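Local coordinates for protein PncC family amidohydrolase (Enterobacter asburiae, PDB 6L19) that probably hydrolyses the amide of nicotinamide mononucleotide, as PncC-family amidohydrolases related to the competence- or damage-inducible proteins do, at residues A[20-25]-A[166-171]; A[39-44]-A[153-158]; A[110-115]-A[145-150]. The protein carries 3 engineered substitutions. One frame throughout, in Å; residues are numbered along the deposited sequence. Where two conformers were deposited one is given.

Interaction 1: residues A[20-25]-A[166-171]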
loop_
_atom_site.group_PDB
_atom_site.type_symbol
_atom_site.label_atom_id
_atom_site.label_comp_id
_atom_site.label_asym_id
_atom_site.label_seq_id
_atom_site.Cartn_x
_atom_site.Cartn_y
_atom_site.Cartn_z
ATOM N N ALA A 20 3.039 0.869 17.879
ATOM C CA ALA A 20 3.501 -0.519 17.906
ATOM C C ALA A 20 3.372 -1.123 19.305
ATOM O O ALA A 20 2.901 -2.256 19.482
ATOM C CB ALA A 20 4.957 -0.588 17.427
ATOM N N SER A 21 3.788 -0.372 20.316
ATOM C CA SER A 21 3.739 -0.889 21.678
ATOM C C SER A 21 2.296 -0.982 22.183
ATOM O O SER A 21 1.919 -1.984 22.799
ATOM C CB SER A 21 4.623 -0.016 22.581
ATOM O OG SER A 21 4.103 0.073 23.890
ATOM N N LYS A 22 1.458 0.029 21.898
ATOM C CA LYS A 22 0.039 -0.071 22.258
ATOM C C LYS A 22 -0.619 -1.290 21.616
ATOM O O LYS A 22 -1.384 -2.004 22.270
ATOM C CB LYS A 22 -0.715 1.193 21.842
ATOM C CG LYS A 22 -0.509 2.400 22.736
ATOM C CD LYS A 22 -1.370 2.335 23.965
ATOM C CE LYS A 22 -1.021 3.463 24.922
ATOM N NZ LYS A 22 -2.077 3.649 25.950
ATOM N N LEU A 23 -0.320 -1.553 20.340
ATOM C CA LEU A 23 -0.984 -2.640 19.622
ATOM C C LEU A 23 -0.467 -4.005 20.064
ATOM O O LEU A 23 -1.256 -4.923 20.325
ATOM C CB LEU A 23 -0.792 -2.464 18.114
ATOM C CG LEU A 23 -1.449 -1.213 17.503
ATOM C CD1 LEU A 23 -0.956 -0.981 16.065
ATOM C CD2 LEU A 23 -2.961 -1.303 17.553
ATOM N N THR A 24 0.859 -4.176 20.110
ATOM C CA THR A 24 1.397 -5.482 20.475
ATOM C C THR A 24 1.046 -5.850 21.911
ATOM O O THR A 24 0.893 -7.035 22.218
ATOM C CB THR A 24 2.918 -5.537 20.268
ATOM O OG1 THR A 24 3.551 -4.508 21.038
ATOM C CG2 THR A 24 3.266 -5.394 18.801
ATOM N N ASP A 25 0.863 -4.858 22.788
ATOM C CA ASP A 25 0.456 -5.158 24.161
ATOM C C ASP A 25 -0.814 -6.009 24.206
ATOM O O ASP A 25 -0.958 -6.882 25.072
ATOM C CB ASP A 25 0.240 -3.860 24.948
ATOM C CG ASP A 25 1.544 -3.273 25.508
ATOM O OD1 ASP A 25 2.609 -3.919 25.393
ATOM O OD2 ASP A 25 1.502 -2.147 26.054
ATOM N N LEU A 166 -6.358 5.266 21.755
ATOM C CA LEU A 166 -5.893 4.146 22.557
ATOM C C LEU A 166 -5.133 4.593 23.807
ATOM O O LEU A 166 -4.385 3.801 24.387
ATOM C CB LEU A 166 -5.013 3.233 21.707
ATOM C CG LEU A 166 -5.613 2.618 20.445
ATOM C CD1 LEU A 166 -4.549 1.879 19.652
ATOM C CD2 LEU A 166 -6.724 1.673 20.823
ATOM N N SER A 167 -5.318 5.840 24.235
ATOM C CA SER A 167 -4.509 6.435 25.290
ATOM C C SER A 167 -5.234 6.394 26.628
ATOM O O SER A 167 -6.444 6.623 26.695
ATOM C CB SER A 167 -4.159 7.886 24.952
ATOM O OG SER A 167 -3.935 8.649 26.129
ATOM N N ASP A 168 -4.473 6.132 27.698
ATOM C CA ASP A 168 -5.012 6.194 29.057
ATOM C C ASP A 168 -5.498 7.594 29.431
ATOM O O ASP A 168 -6.303 7.733 30.359
ATOM C CB ASP A 168 -3.944 5.725 30.052
ATOM C CG ASP A 168 -2.715 6.625 30.056
ATOM O OD1 ASP A 168 -1.642 6.175 29.592
ATOM O OD2 ASP A 168 -2.822 7.782 30.526
ATOM N N GLU A 169 -5.032 8.631 28.728
ATOM C CA GLU A 169 -5.375 10.008 29.054
ATOM C C GLU A 169 -6.706 10.448 28.467
ATOM O O GLU A 169 -7.149 11.566 28.754
ATOM C CB GLU A 169 -4.268 10.954 28.570
ATOM C CG GLU A 169 -2.897 10.672 29.176
ATOM C CD GLU A 169 -2.902 10.676 30.706
ATOM O OE1 GLU A 169 -3.695 11.432 31.315
ATOM O OE2 GLU A 169 -2.108 9.914 31.304
ATOM N N ASP A 170 -7.356 9.606 27.668
ATOM C CA ASP A 170 -8.569 10.015 26.973
ATOM C C ASP A 170 -9.782 9.971 27.894
ATOM O O ASP A 170 -9.918 9.078 28.738
ATOM C CB ASP A 170 -8.815 9.139 25.747
ATOM C CG ASP A 170 -8.498 9.860 24.454
ATOM O OD1 ASP A 170 -7.608 10.749 24.463
ATOM O OD2 ASP A 170 -9.160 9.552 23.439
ATOM N N ASN A 171 -10.674 10.937 27.703
ATOM C CA ASN A 171 -11.772 11.182 28.624
ATOM C C ASN A 171 -13.029 11.615 27.870
ATOM O O ASN A 171 -13.290 11.148 26.758
ATOM C CB ASN A 171 -11.354 12.246 29.646
ATOM C CG ASN A 171 -12.441 12.554 30.657
ATOM O OD1 ASN A 171 -12.582 11.857 31.670
ATOM N ND2 ASN A 171 -13.207 13.611 30.397
#
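A lysine-to-carbonyl hydrogen bond at the protein surface, backed by a single leucine-leucine touch, joins Lys22 and Leu23 of helix 12-25 to Leu166, the first residue to leave helical geometry after helix 147-165. Lys22 NZ donates to Leu166 O over 2.8 Å, meeting the carbonyl at a C=O...N angle of 143° and standing 17° from its plane. The lysine chain bends at chi2 (-81°), which places CD, and is extended from there to the ammonium group. CD and CE therefore pass close to the same oxygen, CE at 3.4 Å from Leu166 O, and the aliphatic part of the chain shares in the contact. Asp168 OD1 lies 4.5 Å from Lys22 NZ, beyond a salt bridge; its charge may still favour the ammonium group at this position. On the inner side Leu23 CD2 meets Leu166 CD1 at 4.1 Å, the two side chains crossing at about a right angle. Leu23 is buried and also rests on Leu28 and Phe54, so this methyl touch links the chain end to more enclosed packing, while the lysine bond lies nearer solvent. Past Leu166 the backbone folds back in a type I beta turn from Ser167 to Asp170. Ser167 OG accepts from Glu169 N at 2.8 Å and so ties the turn together from within. A long backbone bond of 3.3 Å from Asp170 N to Ser167 O closes it. At the end of helix 147-165, then, a lysine from another helix supplies a donor to the first carbonyl beyond the helix, and the chain leaves through a type I turn combined with an ST turn.

Interaction 2: residues A[39-44]-A[153-158]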
loop_
_atom_site.group_PDB
_atom_site.type_symbol
_atom_site.label_atom_id
_atom_site.label_comp_id
_atom_site.label_asym_id
_atom_site.label_seq_id
_atom_site.Cartn_x
_atom_site.Cartn_y
_atom_site.Cartn_z
ATOM N N GLY A 39 0.297 5.362 -0.316
ATOM C CA GLY A 39 1.089 4.329 0.327
ATOM C C GLY A 39 2.021 4.842 1.401
ATOM O O GLY A 39 2.671 4.027 2.080
ATOM N N LYS A 40 2.100 6.165 1.591
ATOM C CA LYS A 40 2.984 6.692 2.627
ATOM C C LYS A 40 2.593 6.186 4.011
ATOM O O LYS A 40 3.467 5.986 4.862
ATOM C CB LYS A 40 2.987 8.220 2.592
ATOM C CG LYS A 40 3.778 8.785 1.405
ATOM C CD LYS A 40 4.854 9.723 1.860
ATOM C CE LYS A 40 5.737 10.165 0.692
ATOM N NZ LYS A 40 7.157 9.775 0.959
ATOM N N LEU A 41 1.296 5.965 4.264
ATOM C CA LEU A 41 0.900 5.433 5.575
ATOM C C LEU A 41 1.424 4.009 5.757
ATOM O O LEU A 41 1.975 3.661 6.809
ATOM C CB LEU A 41 -0.625 5.477 5.732
ATOM C CG LEU A 41 -1.199 4.840 7.002
ATOM C CD1 LEU A 41 -0.619 5.481 8.258
ATOM C CD2 LEU A 41 -2.737 4.919 6.984
ATOM N N SER A 42 1.266 3.177 4.732
ATOM C CA SER A 42 1.824 1.828 4.759
ATOM C C SER A 42 3.334 1.847 5.004
ATOM O O SER A 42 3.852 1.081 5.829
ATOM C CB SER A 42 1.508 1.128 3.440
ATOM O OG SER A 42 1.970 -0.200 3.478
ATOM N N VAL A 43 4.056 2.717 4.288
ATOM C CA VAL A 43 5.509 2.801 4.447
ATOM C C VAL A 43 5.861 3.151 5.881
ATOM O O VAL A 43 6.758 2.548 6.484
ATOM C CB VAL A 43 6.110 3.818 3.459
ATOM C CG1 VAL A 43 7.545 4.182 3.878
ATOM C CG2 VAL A 43 6.084 3.248 2.039
ATOM N N ALA A 44 5.158 4.133 6.451
ATOM C CA ALA A 44 5.407 4.495 7.838
ATOM C C ALA A 44 5.236 3.288 8.752
ATOM O O ALA A 44 6.083 3.033 9.610
ATOM C CB ALA A 44 4.484 5.636 8.260
ATOM N N LYS A 153 0.801 15.524 6.365
ATOM C CA LYS A 153 -0.054 15.843 7.505
ATOM C C LYS A 153 -1.149 14.801 7.702
ATOM O O LYS A 153 -1.511 14.477 8.846
ATOM C CB LYS A 153 -0.692 17.221 7.314
ATOM C CG LYS A 153 0.286 18.402 7.390
ATOM C CD LYS A 153 -0.276 19.568 6.548
ATOM C CE LYS A 153 0.332 20.893 6.945
ATOM N NZ LYS A 153 -0.337 22.049 6.273
ATOM N N ALA A 154 -1.716 14.304 6.596
ATOM C CA ALA A 154 -2.740 13.262 6.673
ATOM C C ALA A 154 -2.186 11.996 7.314
ATOM O O ALA A 154 -2.833 11.399 8.183
ATOM C CB ALA A 154 -3.290 12.959 5.272
ATOM N N VAL A 155 -0.977 11.580 6.914
ATOM C CA VAL A 155 -0.354 10.411 7.534
ATOM C C VAL A 155 -0.165 10.643 9.032
ATOM O O VAL A 155 -0.486 9.787 9.864
ATOM C CB VAL A 155 0.989 10.082 6.853
ATOM C CG1 VAL A 155 1.771 9.061 7.680
ATOM C CG2 VAL A 155 0.798 9.597 5.422
ATOM N N HIS A 156 0.382 11.801 9.395
ATOM C CA HIS A 156 0.635 12.092 10.804
ATOM C C HIS A 156 -0.668 12.113 11.599
ATOM O O HIS A 156 -0.746 11.567 12.707
ATOM C CB HIS A 156 1.366 13.441 10.911
ATOM C CG HIS A 156 1.905 13.744 12.270
ATOM N ND1 HIS A 156 1.133 14.294 13.274
ATOM C CD2 HIS A 156 3.148 13.598 12.788
ATOM C CE1 HIS A 156 1.874 14.456 14.357
ATOM N NE2 HIS A 156 3.098 14.032 14.092
ATOM N N PHE A 157 -1.708 12.728 11.036
ATOM C CA PHE A 157 -2.973 12.845 11.755
ATOM C C PHE A 157 -3.632 11.479 11.937
ATOM O O PHE A 157 -4.145 11.167 13.019
ATOM C CB PHE A 157 -3.886 13.806 10.996
ATOM C CG PHE A 157 -5.233 14.026 11.636
ATOM C CD1 PHE A 157 -5.372 14.867 12.730
ATOM C CD2 PHE A 157 -6.367 13.435 11.108
ATOM C CE1 PHE A 157 -6.631 15.098 13.310
ATOM C CE2 PHE A 157 -7.623 13.668 11.668
ATOM C CZ PHE A 157 -7.751 14.495 12.777
ATOM N N SER A 158 -3.614 10.647 10.895
ATOM C CA SER A 158 -4.232 9.330 10.996
ATOM C C SER A 158 -3.600 8.518 12.126
ATOM O O SER A 158 -4.295 7.782 12.833
ATOM C CB SER A 158 -4.108 8.604 9.659
ATOM O OG SER A 158 -2.772 8.177 9.399
#
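Val155 presses its two methyls against the first turn of helix 40-46, and this is the closely packed heart of the contact. CG2 sits 3.8 Å from Lys40 CB and equally far from Leu41 N, over the start of the helix, while CG1 (anti to the backbone N, chi1 168°) faces Leu41 CD1 at 4.3 Å and Ala44 CB at 4.4 Å. One turn further along helix 147-165, Ser158 OG touches Leu41 CD1 at 3.6 Å. The same hydroxyl donates to Val155 O at 2.8 Å, which gives this buried polar group a hydrogen-bond partner within its own helix. The axes of segments 40-44 and 153-158 approach to 9.9 Å and cross at -53°, both helices lying against the same face of the sheet of this alpha/beta fold, where Leu41 and Ser158 both reach Ile108 of strand 104-110. Glu34, near the end of strand 30-35, grips the start of helix 40-46, its OE1 accepting from Leu41 N and its OE2 from Ser42 N. The solvent side of the contact is looser. Beyond CB the exposed Lys40 chain bends and leads its amine away from Val155, along a flank where Lys40 also packs on Val43 of the second subunit.

Interaction 3: residues A[110-115]-A[145-150]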
loop_
_atom_site.group_PDB
_atom_site.type_symbol
_atom_site.label_atom_id
_atom_site.label_comp_id
_atom_site.label_asym_id
_atom_site.label_seq_id
_atom_site.Cartn_x
_atom_site.Cartn_y
_atom_site.Cartn_z
ATOM N N GLY A 110 -9.120 11.542 0.242
ATOM C CA GLY A 110 -9.069 12.992 0.233
ATOM C C GLY A 110 -8.596 13.523 -1.102
ATOM O O GLY A 110 -8.286 12.764 -2.019
ATOM N N TYR A 111 -8.559 14.861 -1.205
ATOM C CA TYR A 111 -8.040 15.572 -2.376
ATOM C C TYR A 111 -6.684 16.141 -1.978
ATOM O O TYR A 111 -6.611 17.191 -1.344
ATOM C CB TYR A 111 -8.980 16.689 -2.835
ATOM C CG TYR A 111 -10.366 16.238 -3.263
ATOM C CD1 TYR A 111 -10.564 15.484 -4.418
ATOM C CD2 TYR A 111 -11.477 16.573 -2.501
ATOM C CE1 TYR A 111 -11.856 15.061 -4.793
ATOM C CE2 TYR A 111 -12.756 16.165 -2.866
ATOM C CZ TYR A 111 -12.938 15.411 -4.002
ATOM O OH TYR A 111 -14.219 15.026 -4.328
ATOM N N ALA A 112 -5.605 15.439 -2.316
ATOM C CA ALA A 112 -4.302 15.935 -1.887
ATOM C C ALA A 112 -3.903 17.204 -2.637
ATOM O O ALA A 112 -3.116 17.995 -2.112
ATOM C CB ALA A 112 -3.232 14.852 -2.055
ATOM N N GLY A 113 -4.448 17.423 -3.833
ATOM C CA GLY A 113 -4.180 18.624 -4.589
ATOM C C GLY A 113 -3.265 18.351 -5.766
ATOM O O GLY A 113 -2.683 17.265 -5.891
ATOM N N PRO A 114 -3.090 19.351 -6.647
ATOM C CA PRO A 114 -3.578 20.733 -6.521
ATOM C C PRO A 114 -5.078 20.915 -6.763
ATOM O O PRO A 114 -5.653 21.886 -6.285
ATOM C CB PRO A 114 -2.775 21.468 -7.595
ATOM C CG PRO A 114 -2.576 20.437 -8.652
ATOM C CD PRO A 114 -2.342 19.149 -7.901
ATOM N N GLU A 115 -5.697 19.987 -7.483
ATOM C CA GLU A 115 -7.103 20.098 -7.837
ATOM C C GLU A 115 -7.982 19.694 -6.658
ATOM O O GLU A 115 -7.593 18.882 -5.813
ATOM C CB GLU A 115 -7.426 19.220 -9.055
ATOM C CG GLU A 115 -7.048 17.727 -8.917
ATOM C CD GLU A 115 -5.542 17.467 -8.798
ATOM O OE1 GLU A 115 -5.148 16.393 -8.286
ATOM O OE2 GLU A 115 -4.753 18.343 -9.214
ATOM N N GLY A 145 -1.213 23.578 2.112
ATOM C CA GLY A 145 0.059 23.297 1.472
ATOM C C GLY A 145 -0.112 22.566 0.155
ATOM O O GLY A 145 -1.223 22.347 -0.336
ATOM N N ASP A 146 1.024 22.177 -0.419
ATOM C CA ASP A 146 0.971 21.435 -1.667
ATOM C C ASP A 146 0.634 19.966 -1.383
ATOM O O ASP A 146 0.435 19.554 -0.236
ATOM C CB ASP A 146 2.271 21.615 -2.459
ATOM C CG ASP A 146 3.492 21.025 -1.767
ATOM O OD1 ASP A 146 3.354 20.207 -0.836
ATOM O OD2 ASP A 146 4.623 21.392 -2.169
ATOM N N CYS A 147 0.557 19.170 -2.450
ATOM C CA CYS A 147 0.111 17.781 -2.340
ATOM C C CYS A 147 0.983 16.993 -1.368
ATOM O O CYS A 147 0.493 16.190 -0.569
ATOM C CB CYS A 147 0.122 17.148 -3.736
ATOM S SG CYS A 147 -0.199 15.366 -3.852
ATOM N N GLN A 148 2.300 17.209 -1.422
ATOM C CA GLN A 148 3.175 16.477 -0.517
ATOM C C GLN A 148 2.957 16.898 0.928
ATOM O O GLN A 148 3.005 16.048 1.828
ATOM C CB GLN A 148 4.640 16.649 -0.906
ATOM C CG GLN A 148 4.947 16.158 -2.289
ATOM C CD GLN A 148 5.301 17.301 -3.212
ATOM O OE1 GLN A 148 4.409 18.016 -3.705
ATOM N NE2 GLN A 148 6.607 17.500 -3.445
ATOM N N ASP A 149 2.709 18.197 1.173
ATOM C CA ASP A 149 2.419 18.656 2.535
ATOM C C ASP A 149 1.145 18.015 3.070
ATOM O O ASP A 149 1.088 17.598 4.236
ATOM C CB ASP A 149 2.266 20.183 2.590
ATOM C CG ASP A 149 3.495 20.928 2.068
ATOM O OD1 ASP A 149 4.649 20.490 2.333
ATOM O OD2 ASP A 149 3.290 21.965 1.395
ATOM N N VAL A 150 0.095 17.989 2.243
ATOM C CA VAL A 150 -1.194 17.417 2.646
ATOM C C VAL A 150 -1.022 15.947 3.018
ATOM O O VAL A 150 -1.492 15.485 4.066
ATOM C CB VAL A 150 -2.225 17.596 1.514
ATOM C CG1 VAL A 150 -3.504 16.740 1.756
ATOM C CG2 VAL A 150 -2.577 19.090 1.337
HETATM O O HOH W 1 -3.245 20.613 -2.019
#
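Val150, in the first turn of helix 147-165, packs against Ala112 of the loop that follows strand 104-110. Its CB lies 3.8 Å from Ala112 O; from there the branches part, CG2 staying beside that oxygen at 3.7 Å and CG1, anti to the backbone N (chi1 167°), reaching Ala112 CA at 3.8 Å. Ala112 O is approached from the backbone too, by a CA-H...O contact of 3.2 Å from Cys147 CA, and Cys147 CB rests on Gly113 O at 3.5 Å. A water lies 2.6 Å from Ala112 O and is also within bonding distance of Gly145 O. The helix start is shaped by a capping box: Asp149 N donates to Asp146 OD1, the N-cap side chain, at 2.9 Å, and Asp146 N returns a bond to Asp149 OD2, met on its anti side. Asp146 and Asp149 thus bring two carboxylates close together, which could raise the proton affinity of one of them. In the loop, Gly113 adopts backbone angles suited to glycine and is followed by a cis peptide to Pro114, while the Ala112 side chain lies about 4 Å from a bound sodium ion.

In the fold
Along the chain the three contacts sit one within another: 110-115 with 145-150 is enclosed by 39-44 with 153-158, and that in turn by 20-25 with 166-171. All three involve helix 147-165 or the loop just after it. Centres of interactions 2 and 3 lie 13 Å apart and those of 1 and 2 18 Å, whereas 1 and 3 are 30 Å apart, on opposite sides of the chain's centre. Helix 147-165 thus meets the loop near the sodium ion with its first turn and helix 40-46, beside the subunit interface, with its middle, while the chain just past its end meets helix 12-25.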